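Side-chain contact in putative alpha-L-fucosidase (Bacteroides thetaiotaomicron VPI-5482, PDB 3GZA), which probably hydrolyses alpha-L-fucosides, releasing L-fucose: residues Q40-N43 against R44-I48. Sequence-based numbering, arbitrary orientation.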
ATOM      1  N   GLN A  40     -10.846  13.678 -12.772  1.00 25.65           N
ATOM      2  CA  GLN A  40     -10.820  13.676 -11.318  1.00 25.20           C
ATOM      3  C   GLN A  40     -11.717  12.635 -10.699  1.00 24.98           C
ATOM      4  O   GLN A  40     -11.300  11.885  -9.819  1.00 24.86           O
ATOM      5  CB  GLN A  40     -11.155  15.059 -10.783  1.00 25.66           C
ATOM      6  CG  GLN A  40     -11.204  15.089  -9.254  1.00 26.83           C
ATOM      7  CD  GLN A  40     -11.207  16.500  -8.726  1.00 29.71           C
ATOM      8  OE1 GLN A  40     -12.196  17.219  -8.870  1.00 29.94           O
ATOM      9  NE2 GLN A  40     -10.106  16.905  -8.123  1.00 30.42           N
ATOM     10  N   GLY A  41     -12.933  12.549 -11.206  1.00 26.25           N
ATOM     11  CA  GLY A  41     -13.901  11.590 -10.696  1.00 26.78           C
ATOM     12  C   GLY A  41     -13.386  10.174 -10.813  1.00 27.48           C
ATOM     13  O   GLY A  41     -13.418   9.382  -9.840  1.00 28.55           O
ATOM     14  N   ASN A  42     -12.850   9.880 -11.976  1.00 26.24           N
ATOM     15  CA  ASN A  42     -12.298   8.559 -12.263  1.00 27.02           C
ATOM     16  C   ASN A  42     -11.071   8.280 -11.417  1.00 25.38           C
ATOM     17  O   ASN A  42     -10.923   7.205 -10.830  1.00 26.25           O
ATOM     18  CB  ASN A  42     -11.989   8.483 -13.749  1.00 26.93           C
ATOM     19  CG  ASN A  42     -11.440   7.130 -14.186  1.00 31.96           C
ATOM     20  OD1 ASN A  42     -10.286   6.759 -13.909  1.00 34.56           O
ATOM     21  ND2 ASN A  42     -12.266   6.405 -14.926  1.00 34.67           N
ATOM     22  N   ASN A  43     -10.168   9.238 -11.361  1.00 25.72           N
ATOM     23  CA  ASN A  43      -8.921   9.048 -10.616  1.00 25.55           C
ATOM     24  C   ASN A  43      -9.148   8.744  -9.152  1.00 25.25           C
ATOM     25  O   ASN A  43      -8.372   7.977  -8.550  1.00 25.82           O
ATOM     26  CB  ASN A  43      -8.032  10.294 -10.713  1.00 25.42           C
ATOM     27  CG  ASN A  43      -6.678  10.092 -10.119  1.00 26.34           C
ATOM     28  OD1 ASN A  43      -5.910   9.185 -10.536  1.00 25.31           O
ATOM     29  ND2 ASN A  43      -6.324  10.935  -9.168  1.00 23.92           N
ATOM     30  N   ARG A  44     -10.135   9.389  -8.526  1.00 24.40           N
ATOM     31  CA  ARG A  44     -10.380   9.199  -7.089  1.00 25.18           C
ATOM     32  C   ARG A  44     -10.851   7.786  -6.780  1.00 23.93           C
ATOM     33  O   ARG A  44     -10.634   7.324  -5.667  1.00 25.62           O
ATOM     34  CB  ARG A  44     -11.430  10.203  -6.602  1.00 25.37           C
ATOM     35  CG  ARG A  44     -10.953  11.636  -6.547  1.00 24.50           C
ATOM     36  CD  ARG A  44     -12.137  12.615  -6.388  1.00 24.12           C
ATOM     37  NE  ARG A  44     -11.660  13.947  -6.117  1.00 24.35           N
ATOM     38  CZ  ARG A  44     -12.478  14.978  -5.870  1.00 25.25           C
ATOM     39  NH1 ARG A  44     -13.760  14.819  -5.966  1.00 25.97           N
ATOM     40  NH2 ARG A  44     -11.989  16.162  -5.547  1.00 27.51           N
ATOM     41  N   ILE A  45     -11.435   7.090  -7.749  1.00 23.82           N
ATOM     42  CA  ILE A  45     -12.062   5.784  -7.456  1.00 23.54           C
ATOM     43  C   ILE A  45     -11.555   4.611  -8.298  1.00 23.79           C
ATOM     44  O   ILE A  45     -12.115   3.523  -8.241  1.00 25.13           O
ATOM     45  CB  ILE A  45     -13.607   5.860  -7.431  1.00 23.82           C
ATOM     46  CG1 ILE A  45     -14.162   6.104  -8.834  1.00 23.94           C
ATOM     47  CG2 ILE A  45     -14.104   6.915  -6.421  1.00 25.91           C
ATOM     48  CD1 ILE A  45     -15.698   5.867  -8.903  1.00 25.37           C
ATOM     49  N   ASN A  46     -10.449   4.803  -9.006  1.00 24.93           N
ATOM     50  CA  ASN A  46      -9.827   3.756  -9.844  1.00 24.56           C
ATOM     51  C   ASN A  46      -8.346   3.698  -9.486  1.00 25.43           C
ATOM     52  O   ASN A  46      -7.565   4.522  -9.952  1.00 25.05           O
ATOM     53  CB  ASN A  46     -10.012   4.066 -11.326  1.00 24.98           C
ATOM     54  CG  ASN A  46     -11.387   3.802 -11.811  1.00 25.65           C
ATOM     55  OD1 ASN A  46     -11.702   2.689 -12.262  1.00 27.77           O
ATOM     56  ND2 ASN A  46     -12.235   4.863 -11.806  1.00 25.65           N
ATOM     57  N   PRO A  47      -7.954   2.763  -8.602  1.00 25.16           N
ATOM     58  CA  PRO A  47      -6.568   2.712  -8.228  1.00 25.02           C
ATOM     59  C   PRO A  47      -5.654   2.568  -9.477  1.00 23.19           C
ATOM     60  O   PRO A  47      -6.027   1.963 -10.492  1.00 25.02           O
ATOM     61  CB  PRO A  47      -6.493   1.463  -7.335  1.00 24.59           C
ATOM     62  CG  PRO A  47      -7.860   1.270  -6.827  1.00 26.08           C
ATOM     63  CD  PRO A  47      -8.754   1.707  -7.956  1.00 25.43           C
ATOM     64  N   ILE A  48      -4.436   3.091  -9.354  1.00 25.33           N
ATOM     65  CA  ILE A  48      -3.489   3.078 -10.446  1.00 24.88           C
ATOM     66  C   ILE A  48      -3.074   1.640 -10.804  1.00 25.10           C
ATOM     67  O   ILE A  48      -2.682   0.864  -9.934  1.00 25.56           O
ATOM     68  CB  ILE A  48      -2.247   3.962 -10.137  1.00 24.86           C
ATOM     69  CG1 ILE A  48      -2.665   5.432  -9.968  1.00 26.21           C
ATOM     70  CG2 ILE A  48      -1.137   3.838 -11.232  1.00 27.41           C
ATOM     71  CD1 ILE A  48      -3.181   6.126 -11.224  1.00 25.65           C
TER
HETATM   72  O   HOH W   1      -6.051   6.474  -8.665  1.00 10.97           O
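Arg44 N donates to Gln40 O (3.0 Å), an alpha-helical i to i+4 bond, whereas Ile45 N turns to Asn42 O (3.1 Å), three residues back, as the helical turn loosens through Arg44 and Ile45. The side chains of Gln40 and Arg44 run out together on one flank. With Arg44 extended from CG to NE, Gln40 CD lies over one face of its guanidinium, displaced toward the rim, the two planes 20° apart; Gln40 CD is 3.3 Å from Arg44 NH2. No hydrogen bond joins the two groups. Instead both turn to Glu83, whose carboxylate takes a hydrogen bond from Gln40 NE2, a salt bridge from Arg44 NE and a hydrogen bond from Asn43 ND2, while Trp133 adds a cation-pi contact to Arg44. A leucine in place of Arg44 would probably cost Glu83 a charged partner and the Gln40 amide its flat stacking neighbour. On another flank Asn46, CG anti to its carbonyl carbon (chi1 -75°), swings its amide back so that ND2 donates to Asn42 O (2.9 Å), nearly straight at 165° and within the Asn46 amide plane. Asn42 O is thus gripped from opposite faces of its carbonyl plane by Ile45 N and Asn46 ND2. A water lies 2.8 Å from both Asn43 O and Asn46 O. Ile45 O and Ile48 O accept hydrogen bonds from Asn153 and Trp157 of the second subunit. This is the C-terminal side of a short helix, one carbonyl held by backbone and side-chain amides, within the alpha-L-fucosidase family region at the contact with the second subunit.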